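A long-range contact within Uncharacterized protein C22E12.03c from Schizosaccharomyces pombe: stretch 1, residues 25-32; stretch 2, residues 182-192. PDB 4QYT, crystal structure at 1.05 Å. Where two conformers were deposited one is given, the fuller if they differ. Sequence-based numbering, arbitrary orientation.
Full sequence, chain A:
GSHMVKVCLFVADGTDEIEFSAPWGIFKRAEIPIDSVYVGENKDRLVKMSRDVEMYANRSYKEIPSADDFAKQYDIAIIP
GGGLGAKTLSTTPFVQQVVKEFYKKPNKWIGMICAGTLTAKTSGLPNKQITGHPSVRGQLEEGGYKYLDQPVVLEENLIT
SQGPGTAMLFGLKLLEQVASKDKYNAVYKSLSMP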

# COMPACT_ATOMS: atom_id res chain seq x y z
N GLY A 25 -3.90 5.92 3.20
CA GLY A 25 -4.17 5.40 4.52
C GLY A 25 -3.69 6.31 5.64
O GLY A 25 -4.29 6.34 6.72
N ILE A 26 -2.60 7.01 5.39
CA ILE A 26 -2.05 7.94 6.40
C ILE A 26 -2.97 9.13 6.59
O ILE A 26 -3.30 9.49 7.72
CB ILE A 26 -0.61 8.32 6.02
CG1 ILE A 26 0.31 7.10 6.23
CG2 ILE A 26 -0.09 9.51 6.84
CD1 ILE A 26 1.67 7.23 5.56
N PHE A 27 -3.42 9.76 5.49
CA PHE A 27 -4.34 10.89 5.63
C PHE A 27 -5.69 10.47 6.17
O PHE A 27 -6.27 11.22 6.98
CB PHE A 27 -4.44 11.67 4.32
CG PHE A 27 -3.29 12.59 4.09
CD1 PHE A 27 -3.20 13.77 4.81
CD2 PHE A 27 -2.26 12.30 3.22
CE1 PHE A 27 -2.12 14.61 4.68
CE2 PHE A 27 -1.18 13.17 3.09
CZ PHE A 27 -1.10 14.33 3.87
N LYS A 28 -6.19 9.29 5.80
CA LYS A 28 -7.44 8.81 6.39
C LYS A 28 -7.28 8.64 7.91
O LYS A 28 -8.15 9.04 8.71
CB LYS A 28 -7.88 7.49 5.73
CG LYS A 28 -8.51 7.71 4.39
CD LYS A 28 -10.01 7.91 4.55
CE LYS A 28 -10.71 8.16 3.25
NZ LYS A 28 -12.19 8.27 3.44
N ARG A 29 -6.16 8.07 8.36
CA ARG A 29 -5.95 7.92 9.80
C ARG A 29 -5.90 9.27 10.50
O ARG A 29 -6.27 9.39 11.67
CB ARG A 29 -4.67 7.16 10.06
CG ARG A 29 -4.81 5.65 9.82
CD ARG A 29 -3.46 4.98 9.77
NE ARG A 29 -3.51 3.53 9.71
CZ ARG A 29 -3.85 2.85 8.63
NH1 ARG A 29 -4.07 3.46 7.47
NH2 ARG A 29 -3.84 1.52 8.66
N ALA A 30 -5.34 10.27 9.83
CA ALA A 30 -5.28 11.63 10.34
C ALA A 30 -6.60 12.36 10.35
O ALA A 30 -6.68 13.50 10.84
CB ALA A 30 -4.24 12.43 9.56
N GLU A 31 -7.62 11.75 9.79
CA GLU A 31 -8.94 12.37 9.62
C GLU A 31 -8.83 13.69 8.86
O GLU A 31 -9.54 14.66 9.13
CB GLU A 31 -9.64 12.54 10.99
CG GLU A 31 -9.83 11.22 11.73
CD GLU A 31 -10.53 11.30 13.05
OE1 GLU A 31 -10.29 12.27 13.77
OE2 GLU A 31 -11.53 10.58 13.19
N ILE A 32 -7.99 13.67 7.82
CA ILE A 32 -7.86 14.76 6.87
C ILE A 32 -8.55 14.37 5.59
O ILE A 32 -8.20 13.32 5.02
CB ILE A 32 -6.38 15.09 6.64
CG1 ILE A 32 -5.77 15.69 7.92
CG2 ILE A 32 -6.20 16.00 5.45
CD1 ILE A 32 -4.28 15.93 7.89
N ASP A 182 1.25 16.93 17.80
CA ASP A 182 0.45 15.99 18.56
C ASP A 182 -0.27 14.97 17.67
O ASP A 182 -0.22 13.76 17.92
CB ASP A 182 -0.49 16.72 19.53
CG ASP A 182 -1.16 15.78 20.52
OD1 ASP A 182 -0.59 15.59 21.66
OD2 ASP A 182 -2.36 15.52 20.30
N LYS A 183 -0.90 15.46 16.61
CA LYS A 183 -1.61 14.57 15.69
C LYS A 183 -0.65 13.72 14.90
O LYS A 183 -0.88 12.52 14.69
CB LYS A 183 -2.46 15.38 14.73
CG LYS A 183 -2.84 14.59 13.49
CD LYS A 183 -4.20 13.94 13.66
CE LYS A 183 -5.24 15.04 13.75
NZ LYS A 183 -6.62 14.52 13.58
N TYR A 184 0.41 14.34 14.41
CA TYR A 184 1.44 13.60 13.70
C TYR A 184 1.93 12.43 14.53
O TYR A 184 2.01 11.28 14.07
CB TYR A 184 2.59 14.51 13.30
CG TYR A 184 3.68 13.76 12.59
CD1 TYR A 184 3.59 13.48 11.23
CD2 TYR A 184 4.76 13.25 13.25
CE1 TYR A 184 4.56 12.75 10.55
CE2 TYR A 184 5.70 12.47 12.61
CZ TYR A 184 5.62 12.26 11.24
OH TYR A 184 6.58 11.51 10.59
N ASN A 185 2.25 12.71 15.78
CA ASN A 185 2.85 11.67 16.61
C ASN A 185 1.89 10.51 16.86
O ASN A 185 2.29 9.34 16.90
CB ASN A 185 3.32 12.25 17.96
CG ASN A 185 4.58 13.08 17.84
OD1 ASN A 185 5.31 13.03 16.84
ND2 ASN A 185 4.85 13.86 18.88
N ALA A 186 0.62 10.83 17.04
CA ALA A 186 -0.38 9.82 17.30
C ALA A 186 -0.50 8.95 16.03
O ALA A 186 -0.60 7.71 16.12
CB ALA A 186 -1.72 10.45 17.60
N VAL A 187 -0.65 9.57 14.85
CA VAL A 187 -0.76 8.76 13.62
C VAL A 187 0.48 7.91 13.47
O VAL A 187 0.38 6.70 13.17
CB VAL A 187 -1.00 9.65 12.39
CG1 VAL A 187 -0.91 8.84 11.13
CG2 VAL A 187 -2.38 10.32 12.50
N TYR A 188 1.64 8.53 13.60
CA TYR A 188 2.89 7.81 13.46
C TYR A 188 2.92 6.57 14.33
O TYR A 188 3.29 5.46 13.90
CB TYR A 188 4.09 8.74 13.77
CG TYR A 188 5.45 8.11 13.57
CD1 TYR A 188 6.04 7.31 14.54
CD2 TYR A 188 6.17 8.33 12.38
CE1 TYR A 188 7.25 6.68 14.31
CE2 TYR A 188 7.41 7.77 12.18
CZ TYR A 188 7.95 6.95 13.15
OH TYR A 188 9.19 6.37 12.96
N LYS A 189 2.62 6.75 15.61
CA LYS A 189 2.65 5.64 16.56
C LYS A 189 1.75 4.48 16.14
O LYS A 189 2.10 3.32 16.30
CB LYS A 189 2.27 6.14 17.96
CG LYS A 189 2.31 5.08 19.04
CD LYS A 189 1.84 5.60 20.40
CE LYS A 189 2.07 4.62 21.54
NZ LYS A 189 1.32 5.08 22.73
N SER A 190 0.60 4.80 15.57
CA SER A 190 -0.37 3.80 15.15
C SER A 190 0.11 2.92 13.99
O SER A 190 -0.48 1.87 13.76
CB SER A 190 -1.71 4.44 14.78
OG SER A 190 -1.68 5.02 13.48
N LEU A 191 1.15 3.35 13.27
CA LEU A 191 1.56 2.64 12.09
C LEU A 191 2.51 1.50 12.35
O LEU A 191 2.70 0.68 11.45
CB LEU A 191 2.19 3.60 11.12
CG LEU A 191 1.33 4.76 10.67
CD1 LEU A 191 2.12 5.76 9.83
CD2 LEU A 191 0.10 4.30 9.92
N SER A 192 3.16 1.45 13.50
CA SER A 192 4.25 0.48 13.71
C SER A 192 5.41 0.64 12.73
O SER A 192 5.88 -0.34 12.15
CB SER A 192 3.77 -0.96 13.73
OG SER A 192 2.89 -1.14 14.79
O HOH W 1 -2.96 2.09 12.09
O HOH W 2 -6.52 11.30 13.66

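A single direct hydrogen bond ties the stretches together: Lys 183 NZ donates to Ala 30 O at 2.9 Å. The acceptor lies where the first helix gives out, just before Glu 31 turns to positive phi in a Schellman motif, so this carbonyl is free to take a donor from outside. Lys 183 is well suited to reach it. Its CA-to-CB bond points toward the first stretch, and the chain bends at chi2 (95°, between wells) and chi3 (p) to bring the ammonium to the carbonyl. Lys 183 NZ also donates a hydrogen bond to water 2 (3.2 Å), which in turn donates to Arg 29 O (2.8 Å), so one lysine serves two successive carbonyls at the helix end. Glu 31 OE1 stays 4.3 Å from Lys 183 NZ, too far for a salt bridge but of favourable charge.

A second water bridge works from the other partner. Arg 29 NE donates to water 1 (2.8 Å), which donates to Ser 190 O (3.0 Å). The arginine is steadied within its own helix, Arg 29 NH1 reaching back to Gly 25 O at 3.0 Å; a CB on Gly 25 would lie 2.9 Å from Arg 29 NH1, so the glycine leaves the guanidinium its room. Ser 190 OG turns back to Val 187 O (2.7 Å), using its hydroxyl hydrogen locally.

Between these bridges lies the apolar centre. Buried Val 187 points toward the first stretch, its CG2 3.8 Å from Ala 30 CA and its CG1 4.4 Å from Ile 26 CG2. The backbones come nearest at Ala 30 and Val 187, CA to CA 6.3 Å, and Ala 30 CB lies 4.1 Å from Val 187 CG2. Leu 191 starts sideways but ends closer, setting CD1 4.2 Å from Ile 26 CG1 and CD2 3.6 Å from Arg 29 CD, where arginine's aliphatic portion extends the packing.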